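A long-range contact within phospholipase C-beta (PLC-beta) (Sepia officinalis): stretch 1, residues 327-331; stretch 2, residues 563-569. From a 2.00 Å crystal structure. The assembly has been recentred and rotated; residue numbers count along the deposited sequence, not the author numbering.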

ATOM      1  N   LEU A 327       6.123  -6.473 -21.533  1.00 25.37           N
ATOM      2  CA  LEU A 327       5.680  -5.512 -22.539  1.00 25.28           C
ATOM      3  C   LEU A 327       6.470  -4.214 -22.380  1.00 24.88           C
ATOM      4  O   LEU A 327       7.165  -4.022 -21.382  1.00 23.82           O
ATOM      5  CB  LEU A 327       4.177  -5.255 -22.406  1.00 25.35           C
ATOM      6  CG  LEU A 327       3.304  -6.504 -22.621  1.00 26.50           C
ATOM      7  CD1 LEU A 327       1.844  -6.199 -22.350  1.00 28.41           C
ATOM      8  CD2 LEU A 327       3.492  -7.066 -24.031  1.00 27.48           C
ATOM      9  N   THR A 328       6.374  -3.335 -23.374  1.00 24.87           N
ATOM     10  CA  THR A 328       7.038  -2.037 -23.328  1.00 25.10           C
ATOM     11  C   THR A 328       6.715  -1.267 -22.033  1.00 23.97           C
ATOM     12  O   THR A 328       5.598  -1.354 -21.530  1.00 23.28           O
ATOM     13  CB  THR A 328       6.645  -1.177 -24.547  1.00 25.37           C
ATOM     14  OG1 THR A 328       7.228   0.124 -24.427  1.00 26.23           O
ATOM     15  CG2 THR A 328       5.118  -1.033 -24.652  1.00 25.91           C
ATOM     16  N   LEU A 329       7.693  -0.529 -21.501  1.00 23.88           N
ATOM     17  CA  LEU A 329       7.491   0.324 -20.302  1.00 23.58           C
ATOM     18  C   LEU A 329       6.240   1.198 -20.367  1.00 22.98           C
ATOM     19  O   LEU A 329       5.591   1.445 -19.345  1.00 22.69           O
ATOM     20  CB  LEU A 329       8.691   1.256 -20.065  1.00 24.19           C
ATOM     21  CG  LEU A 329       9.796   0.812 -19.102  1.00 25.44           C
ATOM     22  CD1 LEU A 329      10.937   1.838 -19.106  1.00 26.03           C
ATOM     23  CD2 LEU A 329       9.253   0.635 -17.692  1.00 26.42           C
ATOM     24  N   ALA A 330       5.932   1.694 -21.563  1.00 22.99           N
ATOM     25  CA  ALA A 330       4.762   2.547 -21.782  1.00 22.95           C
ATOM     26  C   ALA A 330       3.432   1.851 -21.441  1.00 22.39           C
ATOM     27  O   ALA A 330       2.420   2.517 -21.266  1.00 22.61           O
ATOM     28  CB  ALA A 330       4.741   3.055 -23.236  1.00 23.49           C
ATOM     29  N   ALA A 331       3.449   0.525 -21.327  1.00 22.16           N
ATOM     30  CA  ALA A 331       2.246  -0.264 -21.064  1.00 21.76           C
ATOM     31  C   ALA A 331       1.825  -0.345 -19.590  1.00 21.01           C
ATOM     32  O   ALA A 331       0.820  -0.971 -19.278  1.00 21.01           O
ATOM     33  CB  ALA A 331       2.429  -1.679 -21.629  1.00 22.22           C
ATOM     34  N   TYR A 563      -0.901   8.570 -27.518  1.00 24.65           N
ATOM     35  CA  TYR A 563       0.488   8.933 -27.207  1.00 24.57           C
ATOM     36  C   TYR A 563       1.089   8.004 -26.143  1.00 23.73           C
ATOM     37  O   TYR A 563       2.225   7.527 -26.280  1.00 23.31           O
ATOM     38  CB  TYR A 563       0.559  10.399 -26.748  1.00 24.73           C
ATOM     39  CG  TYR A 563       1.883  10.799 -26.137  1.00 25.43           C
ATOM     40  CD1 TYR A 563       2.896  11.358 -26.913  1.00 26.36           C
ATOM     41  CD2 TYR A 563       2.123  10.612 -24.780  1.00 25.96           C
ATOM     42  CE1 TYR A 563       4.117  11.722 -26.347  1.00 26.99           C
ATOM     43  CE2 TYR A 563       3.338  10.969 -24.209  1.00 25.95           C
ATOM     44  CZ  TYR A 563       4.328  11.524 -24.994  1.00 26.42           C
ATOM     45  OH  TYR A 563       5.525  11.867 -24.408  1.00 27.20           O
ATOM     46  N   ASN A 564       0.313   7.731 -25.098  1.00 23.09           N
ATOM     47  CA  ASN A 564       0.767   6.901 -23.979  1.00 22.54           C
ATOM     48  C   ASN A 564       0.830   5.392 -24.268  1.00 22.68           C
ATOM     49  O   ASN A 564       1.182   4.607 -23.388  1.00 22.46           O
ATOM     50  CB  ASN A 564      -0.106   7.164 -22.743  1.00 22.05           C
ATOM     51  CG  ASN A 564       0.228   8.483 -22.062  1.00 22.19           C
ATOM     52  OD1 ASN A 564       1.389   8.892 -22.012  1.00 22.38           O
ATOM     53  ND2 ASN A 564      -0.789   9.155 -21.533  1.00 22.82           N
ATOM     54  N   LYS A 565       0.490   4.979 -25.485  1.00 23.12           N
ATOM     55  CA  LYS A 565       0.656   3.585 -25.874  1.00 23.75           C
ATOM     56  C   LYS A 565       2.107   3.268 -26.230  1.00 24.00           C
ATOM     57  O   LYS A 565       2.541   2.128 -26.086  1.00 24.09           O
ATOM     58  CB  LYS A 565      -0.282   3.226 -27.029  1.00 24.26           C
ATOM     59  CG  LYS A 565      -1.740   3.298 -26.620  1.00 24.41           C
ATOM     60  CD  LYS A 565      -2.692   2.996 -27.751  1.00 25.45           C
ATOM     61  CE  LYS A 565      -4.146   3.131 -27.282  1.00 25.97           C
ATOM     62  NZ  LYS A 565      -5.065   3.307 -28.427  1.00 26.09           N
ATOM     63  N   LYS A 566       2.844   4.280 -26.676  1.00 24.45           N
ATOM     64  CA  LYS A 566       4.232   4.113 -27.094  1.00 25.05           C
ATOM     65  C   LYS A 566       5.219   4.923 -26.258  1.00 25.01           C
ATOM     66  O   LYS A 566       6.351   4.487 -26.057  1.00 25.53           O
ATOM     67  CB  LYS A 566       4.370   4.486 -28.567  1.00 25.78           C
ATOM     68  CG  LYS A 566       3.617   3.555 -29.493  1.00 26.15           C
ATOM     69  CD  LYS A 566       3.758   3.979 -30.952  1.00 27.05           C
ATOM     70  CE  LYS A 566       3.338   2.863 -31.894  1.00 26.91           C
ATOM     71  NZ  LYS A 566       3.559   3.230 -33.321  1.00 27.08           N
ATOM     72  N   GLN A 567       4.793   6.092 -25.781  1.00 24.84           N
ATOM     73  CA  GLN A 567       5.662   6.994 -25.030  1.00 24.61           C
ATOM     74  C   GLN A 567       5.152   7.202 -23.613  1.00 23.73           C
ATOM     75  O   GLN A 567       4.012   6.880 -23.294  1.00 23.14           O
ATOM     76  CB  GLN A 567       5.800   8.334 -25.756  1.00 25.07           C
ATOM     77  CG  GLN A 567       6.562   8.211 -27.074  1.00 26.51           C
ATOM     78  CD  GLN A 567       6.635   9.509 -27.839  1.00 27.43           C
ATOM     79  OE1 GLN A 567       5.982   9.668 -28.867  1.00 27.34           O
ATOM     80  NE2 GLN A 567       7.434  10.452 -27.342  1.00 28.28           N
ATOM     81  N   ILE A 568       6.019   7.748 -22.771  1.00 23.53           N
ATOM     82  CA  ILE A 568       5.718   7.927 -21.358  1.00 23.01           C
ATOM     83  C   ILE A 568       5.369   9.377 -21.035  1.00 22.85           C
ATOM     84  O   ILE A 568       6.028  10.300 -21.519  1.00 22.73           O
ATOM     85  CB  ILE A 568       6.916   7.483 -20.491  1.00 22.93           C
ATOM     86  CG1 ILE A 568       7.052   5.958 -20.558  1.00 23.74           C
ATOM     87  CG2 ILE A 568       6.742   7.953 -19.046  1.00 22.89           C
ATOM     88  CD1 ILE A 568       8.326   5.423 -19.980  1.00 24.76           C
ATOM     89  N   THR A 569       4.335   9.558 -20.211  1.00 22.32           N
ATOM     90  CA  THR A 569       4.020  10.848 -19.614  1.00 21.99           C
ATOM     91  C   THR A 569       4.211  10.766 -18.107  1.00 21.27           C
ATOM     92  O   THR A 569       3.735   9.829 -17.455  1.00 20.47           O
ATOM     93  CB  THR A 569       2.559  11.278 -19.868  1.00 22.48           C
ATOM     94  OG1 THR A 569       2.244  11.129 -21.248  1.00 24.04           O
ATOM     95  CG2 THR A 569       2.341  12.749 -19.470  1.00 22.19           C
TER
HETATM   96  O   HOH W   1       7.306   1.956 -26.435  1.00 23.37           O

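No direct hydrogen bond joins the two stretches, which bury 218 Å² between them; packing and one bridging water make the contact. L327 stays out of reach of stretch 2, with none of its surface covered by it. T328 points its CA-to-CB bond toward stretch 2 and meets it in two ways. Its CG2 lies 4.3 Å from K565 O, a loose contact, while its OG1 is 2.7 Å from water 1, which in turn donates to K566 O across 2.7 Å. T328 O also accepts from A331 N at 2.9 Å, closing the turn that carries the short 3-10 segment 329-331. In that segment, L329 points sideways, and its CB lies 4.2 Å from I568 CD1, the apolar side-chain contact of the interface. A330 is the centre of the packing, with 76 Å² covered. Its CB points toward a run of backbone carbonyls, lying 3.7 Å from K565 O, 3.5 Å from K566 O and 3.9 Å from Q567 O; a methyl group fits here but offers these oxygens no conventional donor. A330 CA lies 4.3 Å from I568 CG1, and A330 CA and I568 CA are 5.5 Å apart, the nearest backbone register. A330 O and N564 O approach to 3.2 Å, but both are acceptors, so proximity brings no bond. A331 turns sideways and makes no contact.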